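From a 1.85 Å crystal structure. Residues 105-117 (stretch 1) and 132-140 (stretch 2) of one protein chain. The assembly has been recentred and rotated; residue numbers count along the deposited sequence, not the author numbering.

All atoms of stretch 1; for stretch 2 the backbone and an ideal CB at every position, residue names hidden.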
# COMPACT_ATOMS: atom_id res chain seq x y z
N SER A 105 -2.74 -5.38 -22.01
CA SER A 105 -1.95 -5.39 -20.76
C SER A 105 -0.49 -5.09 -21.11
O SER A 105 0.05 -5.68 -22.06
CB SER A 105 -2.08 -6.73 -20.06
OG SER A 105 -1.27 -6.74 -18.88
N ILE A 106 0.14 -4.21 -20.35
CA ILE A 106 1.62 -4.05 -20.38
C ILE A 106 2.14 -5.12 -19.42
O ILE A 106 2.30 -4.84 -18.20
CB ILE A 106 2.05 -2.63 -20.00
CG1 ILE A 106 1.36 -1.57 -20.88
CG2 ILE A 106 3.56 -2.53 -20.06
CD1 ILE A 106 1.64 -0.15 -20.45
N THR A 107 2.12 -6.35 -19.91
CA THR A 107 2.25 -7.55 -19.05
C THR A 107 3.56 -7.57 -18.25
O THR A 107 3.52 -8.12 -17.15
CB THR A 107 2.05 -8.83 -19.85
OG1 THR A 107 1.08 -8.53 -20.85
CG2 THR A 107 1.59 -9.91 -18.92
N ALA A 108 4.66 -6.97 -18.73
CA ALA A 108 5.92 -6.91 -17.96
C ALA A 108 5.69 -6.13 -16.66
O ALA A 108 6.15 -6.57 -15.61
CB ALA A 108 7.00 -6.29 -18.81
N ARG A 109 4.87 -5.07 -16.71
CA ARG A 109 4.60 -4.28 -15.49
C ARG A 109 3.65 -5.06 -14.59
O ARG A 109 3.85 -5.10 -13.37
CB ARG A 109 4.06 -2.89 -15.88
CG ARG A 109 3.43 -2.14 -14.72
CD ARG A 109 4.44 -1.80 -13.65
NE ARG A 109 3.81 -1.29 -12.47
CZ ARG A 109 3.78 -0.02 -12.07
NH1 ARG A 109 3.20 0.32 -10.93
NH2 ARG A 109 4.36 0.91 -12.82
N LEU A 110 2.63 -5.67 -15.17
CA LEU A 110 1.68 -6.44 -14.35
C LEU A 110 2.46 -7.51 -13.59
O LEU A 110 2.22 -7.69 -12.37
CB LEU A 110 0.62 -7.11 -15.24
CG LEU A 110 -0.22 -8.13 -14.53
CD1 LEU A 110 -1.06 -7.49 -13.46
CD2 LEU A 110 -1.09 -8.90 -15.53
N ILE A 111 3.36 -8.20 -14.27
CA ILE A 111 4.09 -9.31 -13.60
C ILE A 111 5.01 -8.72 -12.51
O ILE A 111 5.17 -9.34 -11.45
CB ILE A 111 4.81 -10.21 -14.62
CG1 ILE A 111 3.81 -11.03 -15.44
CG2 ILE A 111 5.76 -11.09 -13.89
CD1 ILE A 111 4.42 -11.69 -16.64
N ALA A 112 5.64 -7.58 -12.76
CA ALA A 112 6.44 -6.94 -11.69
C ALA A 112 5.57 -6.76 -10.45
O ALA A 112 6.04 -7.05 -9.31
CB ALA A 112 7.05 -5.67 -12.18
N ASP A 113 4.38 -6.18 -10.61
CA ASP A 113 3.43 -5.93 -9.50
C ASP A 113 3.04 -7.26 -8.85
O ASP A 113 3.01 -7.31 -7.60
CB ASP A 113 2.27 -5.07 -9.98
CG ASP A 113 2.67 -3.62 -10.23
OD1 ASP A 113 3.56 -3.11 -9.52
OD2 ASP A 113 2.12 -3.02 -11.13
N LEU A 114 2.76 -8.30 -9.64
CA LEU A 114 2.38 -9.60 -9.05
C LEU A 114 3.56 -10.15 -8.22
O LEU A 114 3.31 -10.70 -7.17
CB LEU A 114 2.02 -10.59 -10.16
CG LEU A 114 0.83 -10.22 -11.05
CD1 LEU A 114 0.55 -11.29 -12.05
CD2 LEU A 114 -0.40 -9.93 -10.24
N LEU A 115 4.79 -10.08 -8.72
CA LEU A 115 5.99 -10.58 -7.97
C LEU A 115 6.09 -9.80 -6.66
O LEU A 115 6.31 -10.41 -5.61
CB LEU A 115 7.25 -10.42 -8.81
CG LEU A 115 7.40 -11.46 -9.91
CD1 LEU A 115 8.37 -10.99 -10.96
CD2 LEU A 115 7.81 -12.81 -9.29
N GLN A 116 5.86 -8.49 -6.69
CA GLN A 116 5.96 -7.67 -5.47
C GLN A 116 4.85 -8.08 -4.50
O GLN A 116 5.13 -8.24 -3.31
CB GLN A 116 5.93 -6.18 -5.84
CG GLN A 116 7.19 -5.80 -6.54
CD GLN A 116 7.09 -4.46 -7.26
OE1 GLN A 116 6.08 -3.74 -7.24
NE2 GLN A 116 8.21 -4.07 -7.80
N THR A 117 3.64 -8.30 -5.00
CA THR A 117 2.51 -8.72 -4.15
C THR A 117 2.80 -10.07 -3.51
O THR A 117 2.45 -10.25 -2.31
CB THR A 117 1.20 -8.69 -4.95
OG1 THR A 117 0.91 -7.32 -5.20
CG2 THR A 117 0.09 -9.34 -4.18
N UNK A 132 14.07 -0.32 -20.29
CA UNK A 132 12.99 0.40 -19.56
C UNK A 132 12.24 -0.56 -18.63
O UNK A 132 11.66 -0.09 -17.65
CB UNK A 132 12.01 1.04 -20.54
N UNK A 133 12.31 -1.87 -18.88
CA UNK A 133 11.58 -2.85 -18.02
C UNK A 133 12.12 -2.78 -16.57
O UNK A 133 11.37 -3.11 -15.63
CB UNK A 133 11.73 -4.27 -18.57
N UNK A 134 13.36 -2.39 -16.35
CA UNK A 134 13.91 -2.16 -15.01
C UNK A 134 12.99 -1.24 -14.19
O UNK A 134 12.74 -1.51 -13.00
CB UNK A 134 15.31 -1.55 -15.11
N UNK A 135 12.45 -0.22 -14.83
CA UNK A 135 11.59 0.80 -14.18
C UNK A 135 10.16 0.34 -13.96
O UNK A 135 9.44 1.07 -13.33
CB UNK A 135 11.57 2.08 -15.02
N UNK A 136 9.82 -0.88 -14.35
CA UNK A 136 8.51 -1.49 -14.05
C UNK A 136 8.54 -2.08 -12.63
O UNK A 136 7.48 -2.35 -12.09
CB UNK A 136 8.16 -2.57 -15.07
N UNK A 137 9.72 -2.25 -12.03
CA UNK A 137 9.90 -2.79 -10.67
C UNK A 137 10.09 -1.65 -9.69
O UNK A 137 10.84 -0.72 -9.95
CB UNK A 137 11.09 -3.75 -10.61
N UNK A 138 9.43 -1.74 -8.54
CA UNK A 138 9.69 -0.85 -7.40
C UNK A 138 10.82 -1.44 -6.56
O UNK A 138 11.64 -0.69 -6.03
CB UNK A 138 8.43 -0.65 -6.55
N UNK A 139 10.86 -2.76 -6.44
CA UNK A 139 11.92 -3.50 -5.71
C UNK A 139 13.21 -3.43 -6.52
O UNK A 139 13.15 -3.29 -7.73
CB UNK A 139 11.52 -4.96 -5.47
N UNK A 140 14.37 -3.49 -5.85
CA UNK A 140 15.65 -3.47 -6.55
C UNK A 140 15.74 -4.60 -7.58
O UNK A 140 15.28 -5.75 -7.31
CB UNK A 140 16.80 -3.58 -5.55

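Position 132, the first of stretch 2, has helical backbone angles (-64/-21), and nothing of stretch 1 lies within 5.5 Å of its ideal CB. Almost any residue would suit; it is Gln132, which makes no contact here. At 133 the CA-to-CB bond points sideways, and the ideal CB stands 5.1 Å from Ala108 CB. A modest apolar side chain could touch that methyl, though the geometry demands little. The residue is Val133, whose CG2 comes within 4.5 Å of Ala108 CB, a loose apolar contact.

Position 134 is out of reach and leaves the choice open; it is His134. At 135 phi/psi of -79/0 are accessible to any residue, and stretch 1 offers the ideal CB no neighbour, so many residues would suit; it is Gly135.

Position 136 faces the helix at close range. Its CA lies 5.0 Å from the CA of Arg109, and its CB points toward the helix, with the ideal CB 4.0 Å from Arg109 CA and 4.4 Å from Ala112 CB. Small residues would fit, but Ile106, Ala108 and the aliphatic part of Arg109 form an apolar surface that a long or flat hydrophobic side chain could cover. Phe136 does so, with chi1 in m. Arg109 CB sits over one ring face, 4.2 Å from the ring centroid, while Ala108 CB meets the edge, 3.6 Å from Phe136 CD2. A water, W1, lies between the stretches, its O 2.7 Å from Phe136 O and 2.8 Å from Asp113 OD1; it can donate to either.

At 137 the backbone turns extended (-99/136). CB points sideways, 4.7 Å from Ala112 CB, so a side chain must reach back to gain contact; leucine, methionine or an aromatic could. Phe137, again m, lays its ring over Ala112, whose CB is 3.6 Å from the ring centroid and 17° off the normal. Leu115 CD1 lies at the edge, 4.1 Å from Phe137 CE2.

Position 138 places its ideal CB 3.6 Å from the atom modelled as Gln116 NE2, but sideways, so a long polar chain could pass the Gln116 amide and leave. Lys138 does this: its end leads away, and its NZ is hydrogen-bonded elsewhere in the structure.

At 139 the CA-to-CB bond points toward stretch 1, and the ideal CB lies 4.1 Å from the end atom modelled as Gln116 NE2. A branched or linear aliphatic chain would pack there, and a polar one could also be accommodated. Ile139, with chi1 in p, brings CG1 to 3.5 Å from the atom modelled as Gln116 NE2. Position 140 (-56/145) lies beyond reach; its phi suits proline among many others, and Pro140 occupies it.

Stretch 2, residues 132-140: QVHGFFKIP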
# COMPACT_ATOMS: atom_id res chain seq x y z
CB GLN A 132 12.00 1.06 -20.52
CG GLN A 132 12.59 2.23 -21.26
CD GLN A 132 13.38 1.85 -22.48
OE1 GLN A 132 13.47 0.70 -22.91
NE2 GLN A 132 13.94 2.87 -23.08
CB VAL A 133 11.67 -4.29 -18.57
CG1 VAL A 133 11.20 -5.33 -17.58
CG2 VAL A 133 10.91 -4.40 -19.88
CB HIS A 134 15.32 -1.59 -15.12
CG HIS A 134 16.20 -1.79 -13.92
ND1 HIS A 134 15.84 -1.46 -12.62
CD2 HIS A 134 17.50 -2.19 -13.87
CE1 HIS A 134 16.89 -1.63 -11.82
NE2 HIS A 134 17.91 -2.11 -12.57
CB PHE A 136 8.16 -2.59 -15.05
CG PHE A 136 7.92 -2.12 -16.48
CD1 PHE A 136 7.83 -0.79 -16.82
CD2 PHE A 136 7.67 -3.05 -17.46
CE1 PHE A 136 7.58 -0.41 -18.14
CE2 PHE A 136 7.41 -2.67 -18.77
CZ PHE A 136 7.38 -1.35 -19.11
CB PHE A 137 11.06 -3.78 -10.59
CG PHE A 137 10.83 -5.06 -11.34
CD1 PHE A 137 11.16 -5.16 -12.68
CD2 PHE A 137 10.24 -6.14 -10.73
CE1 PHE A 137 10.91 -6.32 -13.39
CE2 PHE A 137 9.99 -7.30 -11.44
CZ PHE A 137 10.32 -7.39 -12.77
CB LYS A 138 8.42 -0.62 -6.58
CG LYS A 138 8.65 0.33 -5.41
CD LYS A 138 9.05 1.76 -5.80
CE LYS A 138 8.83 2.79 -4.70
NZ LYS A 138 9.53 4.07 -4.98
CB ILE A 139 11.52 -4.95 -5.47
CG1 ILE A 139 11.11 -5.68 -6.77
CG2 ILE A 139 10.45 -5.01 -4.39
CD1 ILE A 139 10.95 -7.20 -6.58
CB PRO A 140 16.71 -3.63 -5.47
CG PRO A 140 16.01 -3.31 -4.17
CD PRO A 140 14.54 -3.51 -4.40
O HOH W 1 6.05 -1.98 -9.84
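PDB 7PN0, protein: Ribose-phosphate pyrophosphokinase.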